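Local coordinates for aspartate aminotransferase, cytoplasmic (Schizosaccharomyces pombe 972h-, PDB 6JPK), which catalyses the reversible, pyridoxal phosphate-dependent transfer of an amino group from L-aspartate to 2-oxoglutarate, giving oxaloacetate and L-glutamate, at residues A[246-251]-A[266-272]; A[97-101]-A[271-277]. The protein carries 1 engineered substitution. All blocks are in the same frame, centred on the assembly; numbering follows the deposited sequence.

Contact 1 (A[246-251]-A[266-272])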
loop_
_atom_site.group_PDB
_atom_site.type_symbol
_atom_site.label_atom_id
_atom_site.label_comp_id
_atom_site.label_asym_id
_atom_site.label_seq_id
_atom_site.Cartn_x
_atom_site.Cartn_y
_atom_site.Cartn_z
ATOM N N ASP A 246 -10.512 10.440 23.318
ATOM C CA ASP A 246 -9.742 9.688 22.336
ATOM C C ASP A 246 -10.022 10.236 20.931
ATOM O O ASP A 246 -11.081 10.819 20.668
ATOM C CB ASP A 246 -9.995 8.169 22.432
ATOM C CG ASP A 246 -11.471 7.774 22.602
ATOM O OD1 ASP A 246 -12.222 8.443 23.346
ATOM O OD2 ASP A 246 -11.860 6.716 22.037
ATOM N N PHE A 247 -9.033 10.108 20.046
ATOM C CA PHE A 247 -9.137 10.670 18.700
ATOM C C PHE A 247 -8.132 9.963 17.795
ATOM O O PHE A 247 -7.307 9.167 18.259
ATOM C CB PHE A 247 -8.923 12.196 18.703
ATOM C CG PHE A 247 -7.528 12.642 19.140
ATOM C CD1 PHE A 247 -7.161 12.636 20.482
ATOM C CD2 PHE A 247 -6.606 13.103 18.203
ATOM C CE1 PHE A 247 -5.886 13.056 20.885
ATOM C CE2 PHE A 247 -5.325 13.524 18.591
ATOM C CZ PHE A 247 -4.965 13.505 19.938
ATOM N N PHE A 248 -8.199 10.282 16.493
ATOM C CA PHE A 248 -7.368 9.665 15.461
ATOM C C PHE A 248 -6.480 10.695 14.782
ATOM O O PHE A 248 -6.844 11.871 14.656
ATOM C CB PHE A 248 -8.202 8.981 14.374
ATOM C CG PHE A 248 -9.018 7.825 14.871
ATOM C CD1 PHE A 248 -10.213 8.045 15.546
ATOM C CD2 PHE A 248 -8.599 6.514 14.647
ATOM C CE1 PHE A 248 -10.981 6.978 15.999
ATOM C CE2 PHE A 248 -9.368 5.440 15.087
ATOM C CZ PHE A 248 -10.550 5.673 15.778
ATOM N N VAL A 249 -5.319 10.236 14.314
ATOM C CA VAL A 249 -4.388 11.077 13.564
ATOM C C VAL A 249 -3.899 10.305 12.347
ATOM O O VAL A 249 -3.457 9.158 12.477
ATOM C CB VAL A 249 -3.187 11.525 14.422
ATOM C CG1 VAL A 249 -2.281 12.452 13.608
ATOM C CG2 VAL A 249 -3.641 12.196 15.717
ATOM N N CYS A 250 -3.954 10.935 11.172
ATOM C CA CYS A 250 -3.396 10.374 9.943
ATOM C C CYS A 250 -2.208 11.228 9.509
ATOM O O CYS A 250 -2.372 12.412 9.203
ATOM C CB CYS A 250 -4.445 10.311 8.834
ATOM S SG CYS A 250 -5.948 9.447 9.325
ATOM N N GLN A 251 -1.024 10.617 9.460
ATOM C CA GLN A 251 0.244 11.329 9.352
ATOM C C GLN A 251 0.962 10.895 8.089
ATOM O O GLN A 251 1.048 9.698 7.804
ATOM C CB GLN A 251 1.110 11.051 10.581
ATOM C CG GLN A 251 2.534 11.566 10.549
ATOM C CD GLN A 251 3.316 11.063 11.765
ATOM O OE1 GLN A 251 3.080 9.946 12.233
ATOM N NE2 GLN A 251 4.208 11.893 12.303
ATOM N N CYS A 266 1.723 7.045 8.748
ATOM C CA CYS A 266 1.333 6.325 9.949
ATOM C C CYS A 266 -0.056 6.770 10.380
ATOM O O CYS A 266 -0.361 7.966 10.341
ATOM C CB CYS A 266 2.345 6.569 11.075
ATOM S SG CYS A 266 2.308 5.297 12.347
ATOM N N MET A 267 -0.904 5.812 10.767
ATOM C CA MET A 267 -2.181 6.128 11.397
ATOM C C MET A 267 -2.039 5.917 12.895
ATOM O O MET A 267 -1.422 4.941 13.334
ATOM C CB MET A 267 -3.324 5.254 10.852
ATOM C CG MET A 267 -4.736 5.762 11.210
ATOM S SD MET A 267 -5.804 4.550 12.059
ATOM C CE MET A 267 -5.132 4.552 13.704
ATOM N N HIS A 268 -2.607 6.832 13.682
ATOM C CA HIS A 268 -2.543 6.737 15.139
ATOM C C HIS A 268 -3.939 6.860 15.724
ATOM O O HIS A 268 -4.717 7.725 15.310
ATOM C CB HIS A 268 -1.663 7.832 15.768
ATOM C CG HIS A 268 -0.306 7.960 15.147
ATOM N ND1 HIS A 268 0.791 7.266 15.609
ATOM C CD2 HIS A 268 0.131 8.713 14.109
ATOM C CE1 HIS A 268 1.845 7.575 14.872
ATOM N NE2 HIS A 268 1.472 8.455 13.958
ATOM N N TYR A 269 -4.245 5.991 16.683
ATOM C CA TYR A 269 -5.390 6.147 17.572
ATOM C C TYR A 269 -4.852 6.456 18.955
ATOM O O TYR A 269 -4.048 5.685 19.500
ATOM C CB TYR A 269 -6.265 4.894 17.592
ATOM C CG TYR A 269 -7.323 4.881 18.685
ATOM C CD1 TYR A 269 -8.423 5.733 18.633
ATOM C CD2 TYR A 269 -7.220 4.009 19.763
ATOM C CE1 TYR A 269 -9.393 5.714 19.633
ATOM C CE2 TYR A 269 -8.174 3.984 20.770
ATOM C CZ TYR A 269 -9.263 4.837 20.702
ATOM O OH TYR A 269 -10.224 4.807 21.696
ATOM N N VAL A 270 -5.266 7.591 19.504
ATOM C CA VAL A 270 -4.794 8.064 20.800
ATOM C C VAL A 270 -5.847 7.653 21.819
ATOM O O VAL A 270 -6.853 8.345 22.002
ATOM C CB VAL A 270 -4.560 9.578 20.809
ATOM C CG1 VAL A 270 -4.008 10.018 22.175
ATOM C CG2 VAL A 270 -3.617 9.987 19.673
ATOM N N ALA A 271 -5.608 6.524 22.490
ATOM C CA ALA A 271 -6.582 5.950 23.402
ATOM C C ALA A 271 -6.563 6.659 24.753
ATOM O O ALA A 271 -5.599 7.342 25.119
ATOM C CB ALA A 271 -6.311 4.458 23.601
ATOM N N LYS A 272 -7.644 6.474 25.512
ATOM C CA LYS A 272 -7.642 6.941 26.889
ATOM C C LYS A 272 -6.926 5.972 27.819
ATOM O O LYS A 272 -6.530 6.369 28.915
ATOM C CB LYS A 272 -9.075 7.172 27.379
ATOM C CG LYS A 272 -9.755 8.356 26.698
ATOM C CD LYS A 272 -11.238 8.363 26.964
ATOM C CE LYS A 272 -11.537 8.798 28.381
ATOM N NZ LYS A 272 -11.438 10.267 28.497
#

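Contact 2 (A[97-101]-A[271-277])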
loop_
_atom_site.group_PDB
_atom_site.type_symbol
_atom_site.label_atom_id
_atom_site.label_comp_id
_atom_site.label_asym_id
_atom_site.label_seq_id
_atom_site.Cartn_x
_atom_site.Cartn_y
_atom_site.Cartn_z
ATOM N N GLU A 97 2.781 5.762 28.570
ATOM C CA GLU A 97 1.635 5.040 29.111
ATOM C C GLU A 97 1.059 4.015 28.139
ATOM O O GLU A 97 0.070 3.361 28.479
ATOM C CB GLU A 97 0.532 6.020 29.522
ATOM C CG GLU A 97 0.902 6.931 30.691
ATOM C CD GLU A 97 -0.169 7.983 30.981
ATOM O OE1 GLU A 97 -1.350 7.748 30.628
ATOM O OE2 GLU A 97 0.163 9.044 31.562
ATOM N N ASP A 98 1.626 3.874 26.936
ATOM C CA ASP A 98 1.170 2.864 25.971
ATOM C C ASP A 98 -0.266 3.142 25.517
ATOM O O ASP A 98 -1.085 2.228 25.384
ATOM C CB ASP A 98 1.296 1.449 26.562
ATOM C CG ASP A 98 1.177 0.348 25.512
ATOM O OD1 ASP A 98 1.710 0.520 24.395
ATOM O OD2 ASP A 98 0.564 -0.702 25.818
ATOM N N ARG A 99 -0.581 4.412 25.275
ATOM C CA ARG A 99 -1.928 4.805 24.881
ATOM C C ARG A 99 -2.090 5.079 23.385
ATOM O O ARG A 99 -3.206 5.385 22.951
ATOM C CB ARG A 99 -2.364 6.041 25.677
ATOM C CG ARG A 99 -2.810 5.735 27.112
ATOM C CD ARG A 99 -2.948 7.022 27.935
ATOM N NE ARG A 99 -3.883 7.957 27.320
ATOM C CZ ARG A 99 -4.104 9.190 27.764
ATOM N NH1 ARG A 99 -3.448 9.641 28.837
ATOM N NH2 ARG A 99 -4.979 9.969 27.135
ATOM N N VAL A 100 -1.035 4.977 22.576
ATOM C CA VAL A 100 -1.138 5.291 21.149
ATOM C C VAL A 100 -1.019 3.993 20.360
ATOM O O VAL A 100 -0.019 3.275 20.477
ATOM C CB VAL A 100 -0.075 6.314 20.703
ATOM C CG1 VAL A 100 -0.260 6.675 19.224
ATOM C CG2 VAL A 100 -0.150 7.569 21.547
ATOM N N ALA A 101 -2.053 3.674 19.580
ATOM C CA ALA A 101 -2.005 2.568 18.626
ATOM C C ALA A 101 -1.544 3.142 17.292
ATOM O O ALA A 101 -2.236 3.970 16.702
ATOM C CB ALA A 101 -3.373 1.896 18.490
ATOM N N ALA A 271 -5.608 6.524 22.490
ATOM C CA ALA A 271 -6.582 5.950 23.402
ATOM C C ALA A 271 -6.563 6.659 24.753
ATOM O O ALA A 271 -5.599 7.342 25.119
ATOM C CB ALA A 271 -6.311 4.458 23.601
ATOM N N LYS A 272 -7.644 6.474 25.512
ATOM C CA LYS A 272 -7.642 6.941 26.889
ATOM C C LYS A 272 -6.926 5.972 27.819
ATOM O O LYS A 272 -6.530 6.369 28.915
ATOM C CB LYS A 272 -9.075 7.172 27.379
ATOM C CG LYS A 272 -9.755 8.356 26.698
ATOM C CD LYS A 272 -11.238 8.363 26.964
ATOM C CE LYS A 272 -11.537 8.798 28.381
ATOM N NZ LYS A 272 -11.438 10.267 28.497
ATOM N N ASP A 273 -6.751 4.716 27.414
ATOM C CA ASP A 273 -6.023 3.764 28.244
ATOM C C ASP A 273 -5.437 2.667 27.365
ATOM O O ASP A 273 -5.872 2.450 26.226
ATOM C CB ASP A 273 -6.918 3.168 29.332
ATOM C CG ASP A 273 -8.195 2.603 28.779
ATOM O OD1 ASP A 273 -8.108 1.590 28.046
ATOM O OD2 ASP A 273 -9.280 3.175 29.073
ATOM N N ALA A 274 -4.445 1.973 27.929
ATOM C CA ALA A 274 -3.705 0.959 27.184
ATOM C C ALA A 274 -4.614 -0.182 26.749
ATOM O O ALA A 274 -4.436 -0.747 25.664
ATOM C CB ALA A 274 -2.549 0.422 28.040
ATOM N N SER A 275 -5.575 -0.546 27.598
ATOM C CA SER A 275 -6.503 -1.625 27.278
ATOM C C SER A 275 -7.230 -1.365 25.959
ATOM O O SER A 275 -7.260 -2.225 25.070
ATOM C CB SER A 275 -7.505 -1.792 28.419
ATOM O OG SER A 275 -8.414 -2.827 28.106
ATOM N N THR A 276 -7.817 -0.179 25.807
ATOM C CA THR A 276 -8.526 0.124 24.562
ATOM C C THR A 276 -7.554 0.308 23.394
ATOM O O THR A 276 -7.867 -0.075 22.256
ATOM C CB THR A 276 -9.388 1.371 24.759
ATOM O OG1 THR A 276 -10.293 1.141 25.844
ATOM C CG2 THR A 276 -10.173 1.737 23.477
ATOM N N LYS A 277 -6.371 0.869 23.660
ATOM C CA LYS A 277 -5.322 0.929 22.647
ATOM C C LYS A 277 -5.101 -0.436 22.010
ATOM O O LYS A 277 -5.032 -0.563 20.784
ATOM C CB LYS A 277 -4.026 1.452 23.277
ATOM C CG LYS A 277 -2.925 1.795 22.277
ATOM C CD LYS A 277 -2.095 0.598 21.850
ATOM C CE LYS A 277 -1.268 0.052 22.978
ATOM N NZ LYS A 277 -0.091 -0.698 22.443
HETATM O O HOH W 1 -6.855 10.099 24.661
#

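Contact 1 (A[246-251]-A[266-272])
The shortest polar contact joins two side chains near one end of the strand pair: Tyr269 OH donates to Asp246 OD2 at 2.5 Å. Asp246 also accepts from the backbone N of Ser2 and Asp3 of the second subunit, so this end lies at the dimer interface. At the other end His268 NE2 donates to Gln251 OE1 (2.8 Å, 167° at the hydrogen), while His268 ND1 pairs with Ser102 and Gln251 NE2 with Ala83 O. Along the pair the backbones exchange bonds. Val249 N reaches His268 O and His268 N reaches Val249 O, both at 2.8 Å; Gln251 N to Cys266 O and Cys266 N to Gln251 O are both 2.9 Å. The Phe247–Val270 pair is lopsided: Val270 N to Phe247 O is 2.9 Å, but Phe247 N to Val270 O is 3.4 Å and weak. The axes of the segments 247-251 and 266-270 approach to 4.7 Å, their directions 165° apart, as expected of an antiparallel pair.

Side chains alternate between the two faces. Val270 CG2 sits 4.1 Å from the Phe247 ring centroid and 22° off its normal, a CH-pi contact. On the Phe248, Cys250, Met267 and Tyr269 face, the Phe248 and Tyr269 rings meet obliquely, with CZ of Phe248 3.6 Å from CD1 of Tyr269. With helices 107-127 and 274-289 on this face, helix 77-87 on the other and backbone bonds from Phe248 and Cys250 to strand 215-220, this antiparallel hairpin belongs to the mixed, helix-flanked sheet of the large domain of a fold-type I aminotransferase.

Contact 2 (A[97-101]-A[271-277])
Arg99 and Lys277 bury the most surface, in nearly equal amounts. In Arg99, with chi1 m and chi2 t, the p rotamer of chi3 bends the side chain so that its guanidinium meets Ala271 O. Arg99 NE donates to Ala271 O (2.9 Å, 168°), and Arg99 NH2 makes a weak bond to Ala271 O (3.4 Å). A water bridges Arg99 NH2 and Ala271 O, its donation to the carbonyl being weak. Arg99 NH1 forms a salt bridge with Glu97 OE1 (3.3 Å), its hydrogen bond weak, and the backbone adds Ala271 N to Arg99 O at 2.7 Å. The CB of Lys277 is directed toward 97-101, and chi1 t sets Lys277 CG 3.8 Å from Ala101 CB; chi2 and chi3, both m, then bend the chain so that Lys277 NZ meets Asp98 OD1 at 2.9 Å in a salt bridge. Asp98 itself has positive phi (64°) and ends helix 93-96 in a Schellman motif; Ala274 CA approaches Asp98 O at 3.4 Å.

Asp273, with chi1 p, accepts from Thr276 N through Asp273 OD1 (2.9 Å, 166°). The contact thus sets a Schellman-terminated helix, leading into strand 100-106, against a strand-to-helix turn with an Asp N-cap.

Overall arrangement
From the N terminus, the chain passes 97-101 at the start of strand 100-106, then builds the strands and helices that lead to 246-251. Contact 1 closes a short hairpin loop between 246-251 and 266-272. The chain then runs straight into 271-277, where contact 2 closes a far longer loop, with 169 residues between its segments; contact 1 is therefore nested inside it. The contacts share Ala271 and Lys272, and their centres are 10 Å apart. Because strand 264-270 lies between strands 247-252 and 100-106, the two contacts join three neighbouring strands at one end of the sheet to the start of helix 274-289, and both touch the second subunit.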